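Local coordinates for peroxiredoxin (Clostridioides difficile, PDB 6TSB), which probably reduces peroxides as a thioredoxin-dependent peroxidase and hydrolyses chitin through its family 18 glycosyl hydrolase domain, the part described here, at residues G68-P73 with R120-M125. Sequence-based numbering, arbitrary orientation.
Sequences GNLFIP and RQVNQM
Leu70 and Gln121 are at the heart of a mixed polar and apolar contact between the short strand 70-71 and helix 112-128, on the outside of the chitinase TIM barrel. The amide of Gln121 takes the polar share. Its OE1 accepts the backbone N-H of Leu70 at 3.1 Å, with the N lying above the carbonyl plane. Its NE2 donates to Asn69 OD1 at 2.9 Å. That bond meets a lone pair in the carbonyl plane of Asn69, but is bent at the hydrogen (136°). The two side-chain amide planes are turned 50° against each other. Gln121 thus bonds to main chain and side chain of consecutive residues, which fixes the rotation of its amide. Gly68 O also lies 3.3 Å from NE2.

The rest of the contact is apolar. The side chains of Leu70 and Gln121 run alongside each other in opposite senses, and Leu70 CD1 comes to 3.8 Å from Gln121 CB. The same methyl rests on the helix backbone, 3.6 Å from Val122 N, and reaches Val122 CG2. Met125 has CG anti to its backbone N and bends at chi3 (-70°). Its CE touches Leu70 CB at 3.8 Å and Ile72 CD1 at 3.6 Å.

Strand 70-71 pairs antiparallel with barrel strand 56-64, through backbone bonds of Phe71 with Glu63. Leu70 and Val122 both meet Ile97 of strand 92-98, while Met125 packs on Val95 and Ala62. Val122 also touches Ile165 and Ile169 of helix 154-169, which ties the contact to the next helix.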
ATOM      1  N   GLY A  68     -14.045 -43.760 -22.300  1.00 45.79           N
ATOM      2  CA  GLY A  68     -13.221 -42.848 -23.109  1.00 45.44           C
ATOM      3  C   GLY A  68     -14.108 -41.857 -23.828  1.00 49.49           C
ATOM      4  O   GLY A  68     -13.593 -41.218 -24.772  1.00 43.64           O
ATOM      5  N   ASN A  69     -15.382 -41.755 -23.412  1.00 47.27           N
ATOM      6  CA  ASN A  69     -16.390 -40.846 -24.022  1.00 49.71           C
ATOM      7  C   ASN A  69     -16.384 -39.497 -23.282  1.00 46.81           C
ATOM      8  O   ASN A  69     -16.437 -39.485 -22.033  1.00 49.10           O
ATOM      9  CB  ASN A  69     -17.762 -41.520 -24.051  1.00 49.43           C
ATOM     10  CG  ASN A  69     -17.795 -42.708 -24.990  1.00 51.95           C
ATOM     11  OD1 ASN A  69     -17.237 -42.667 -26.086  1.00 48.35           O
ATOM     12  ND2 ASN A  69     -18.465 -43.765 -24.580  1.00 53.66           N
ATOM     13  N   LEU A  70     -16.297 -38.406 -24.040  1.00 50.10           N
ATOM     14  CA  LEU A  70     -16.432 -37.000 -23.558  1.00 52.89           C
ATOM     15  C   LEU A  70     -17.853 -36.745 -23.043  1.00 52.98           C
ATOM     16  O   LEU A  70     -18.806 -37.068 -23.769  1.00 52.30           O
ATOM     17  CB  LEU A  70     -16.181 -36.031 -24.717  1.00 52.54           C
ATOM     18  CG  LEU A  70     -14.746 -35.875 -25.217  1.00 52.84           C
ATOM     19  CD1 LEU A  70     -14.697 -34.804 -26.285  1.00 52.42           C
ATOM     20  CD2 LEU A  70     -13.781 -35.535 -24.093  1.00 54.88           C
ATOM     21  N   PHE A  71     -17.985 -36.115 -21.881  1.00 49.35           N
ATOM     22  CA  PHE A  71     -19.268 -35.544 -21.404  1.00 51.89           C
ATOM     23  C   PHE A  71     -19.020 -34.213 -20.673  1.00 52.68           C
ATOM     24  O   PHE A  71     -17.928 -34.005 -20.156  1.00 47.13           O
ATOM     25  CB  PHE A  71     -19.974 -36.568 -20.513  1.00 49.62           C
ATOM     26  CG  PHE A  71     -19.320 -36.793 -19.174  1.00 51.51           C
ATOM     27  CD1 PHE A  71     -18.152 -37.529 -19.068  1.00 54.71           C
ATOM     28  CD2 PHE A  71     -19.878 -36.266 -18.020  1.00 56.16           C
ATOM     29  CE1 PHE A  71     -17.555 -37.728 -17.832  1.00 57.65           C
ATOM     30  CE2 PHE A  71     -19.286 -36.466 -16.782  1.00 58.59           C
ATOM     31  CZ  PHE A  71     -18.122 -37.198 -16.688  1.00 59.28           C
ATOM     32  N   ILE A  72     -20.063 -33.386 -20.585  1.00 52.01           N
ATOM     33  CA  ILE A  72     -20.146 -32.116 -19.808  1.00 48.45           C
ATOM     34  C   ILE A  72     -20.921 -32.400 -18.522  1.00 46.55           C
ATOM     35  O   ILE A  72     -22.120 -32.598 -18.564  1.00 47.34           O
ATOM     36  CB  ILE A  72     -20.902 -31.027 -20.600  1.00 50.57           C
ATOM     37  CG1 ILE A  72     -20.705 -31.074 -22.123  1.00 53.82           C
ATOM     38  CG2 ILE A  72     -20.598 -29.662 -20.011  1.00 48.81           C
ATOM     39  CD1 ILE A  72     -19.493 -30.350 -22.671  1.00 49.75           C
ATOM     40  N   PRO A  73     -20.323 -32.405 -17.319  1.00 51.97           N
ATOM     41  CA  PRO A  73     -21.112 -32.539 -16.097  1.00 57.53           C
ATOM     42  C   PRO A  73     -22.266 -31.525 -15.919  1.00 59.79           C
ATOM     43  O   PRO A  73     -23.255 -31.905 -15.339  1.00 66.43           O
ATOM     44  CB  PRO A  73     -20.096 -32.358 -14.955  1.00 54.54           C
ATOM     45  CG  PRO A  73     -18.722 -32.544 -15.578  1.00 49.87           C
ATOM     46  CD  PRO A  73     -18.875 -32.358 -17.070  1.00 52.56           C
ATOM     47  N   ARG A 120     -12.258 -37.446 -32.770  1.00 42.73           N
ATOM     48  CA  ARG A 120     -13.625 -37.497 -33.364  1.00 54.09           C
ATOM     49  C   ARG A 120     -14.622 -36.885 -32.364  1.00 51.99           C
ATOM     50  O   ARG A 120     -15.499 -36.146 -32.795  1.00 42.73           O
ATOM     51  CB  ARG A 120     -14.039 -38.935 -33.735  1.00 56.59           C
ATOM     52  CG  ARG A 120     -15.253 -39.051 -34.662  1.00 66.66           C
ATOM     53  CD  ARG A 120     -15.832 -40.464 -34.888  1.00 70.80           C
ATOM     54  NE  ARG A 120     -15.767 -41.305 -33.676  1.00 78.30           N
ATOM     55  CZ  ARG A 120     -16.599 -41.252 -32.623  1.00 76.85           C
ATOM     56  NH1 ARG A 120     -17.635 -40.429 -32.607  1.00 80.51           N
ATOM     57  NH2 ARG A 120     -16.399 -42.032 -31.576  1.00 69.52           N
ATOM     58  N   GLN A 121     -14.495 -37.196 -31.074  1.00 42.41           N
ATOM     59  CA  GLN A 121     -15.456 -36.742 -30.049  1.00 45.40           C
ATOM     60  C   GLN A 121     -15.246 -35.250 -29.773  1.00 48.67           C
ATOM     61  O   GLN A 121     -16.220 -34.561 -29.440  1.00 46.54           O
ATOM     62  CB  GLN A 121     -15.249 -37.553 -28.780  1.00 45.22           C
ATOM     63  CG  GLN A 121     -15.552 -39.021 -28.988  1.00 51.82           C
ATOM     64  CD  GLN A 121     -16.029 -39.653 -27.709  1.00 56.35           C
ATOM     65  OE1 GLN A 121     -16.874 -39.116 -26.998  1.00 57.11           O
ATOM     66  NE2 GLN A 121     -15.489 -40.817 -27.420  1.00 65.26           N
ATOM     67  N   VAL A 122     -14.001 -34.779 -29.861  1.00 46.78           N
ATOM     68  CA  VAL A 122     -13.694 -33.330 -29.705  1.00 45.84           C
ATOM     69  C   VAL A 122     -14.431 -32.588 -30.818  1.00 44.72           C
ATOM     70  O   VAL A 122     -15.112 -31.592 -30.535  1.00 44.40           O
ATOM     71  CB  VAL A 122     -12.178 -33.069 -29.712  1.00 41.52           C
ATOM     72  CG1 VAL A 122     -11.853 -31.594 -29.866  1.00 39.80           C
ATOM     73  CG2 VAL A 122     -11.541 -33.639 -28.447  1.00 42.46           C
ATOM     74  N   ASN A 123     -14.315 -33.073 -32.046  1.00 47.67           N
ATOM     75  CA  ASN A 123     -14.879 -32.371 -33.221  1.00 49.08           C
ATOM     76  C   ASN A 123     -16.402 -32.430 -33.114  1.00 52.78           C
ATOM     77  O   ASN A 123     -17.066 -31.485 -33.553  1.00 50.01           O
ATOM     78  CB  ASN A 123     -14.371 -32.977 -34.517  1.00 47.92           C
ATOM     79  CG  ASN A 123     -14.823 -32.197 -35.728  1.00 46.57           C
ATOM     80  OD1 ASN A 123     -15.513 -32.735 -36.588  1.00 46.86           O
ATOM     81  ND2 ASN A 123     -14.483 -30.926 -35.776  1.00 45.66           N
ATOM     82  N   GLN A 124     -16.919 -33.510 -32.532  1.00 53.99           N
ATOM     83  CA  GLN A 124     -18.367 -33.687 -32.337  1.00 53.09           C
ATOM     84  C   GLN A 124     -18.857 -32.658 -31.321  1.00 45.62           C
ATOM     85  O   GLN A 124     -19.858 -32.016 -31.578  1.00 49.72           O
ATOM     86  CB  GLN A 124     -18.706 -35.093 -31.872  1.00 58.10           C
ATOM     87  CG  GLN A 124     -20.154 -35.436 -32.161  1.00 70.01           C
ATOM     88  CD  GLN A 124     -20.744 -36.306 -31.080  1.00 79.48           C
ATOM     89  OE1 GLN A 124     -20.558 -37.524 -31.075  1.00 69.07           O
ATOM     90  NE2 GLN A 124     -21.465 -35.672 -30.161  1.00 83.02           N
ATOM     91  N   MET A 125     -18.185 -32.520 -30.193  1.00 45.57           N
ATOM     92  CA  MET A 125     -18.584 -31.529 -29.168  1.00 43.68           C
ATOM     93  C   MET A 125     -18.466 -30.105 -29.735  1.00 46.66           C
ATOM     94  O   MET A 125     -19.334 -29.267 -29.408  1.00 47.86           O
ATOM     95  CB  MET A 125     -17.724 -31.693 -27.924  1.00 43.03           C
ATOM     96  CG  MET A 125     -17.991 -30.658 -26.876  1.00 44.54           C
ATOM     97  SD  MET A 125     -16.884 -30.930 -25.509  1.00 51.10           S
ATOM     98  CE  MET A 125     -17.583 -32.457 -24.887  1.00 55.50           C
TER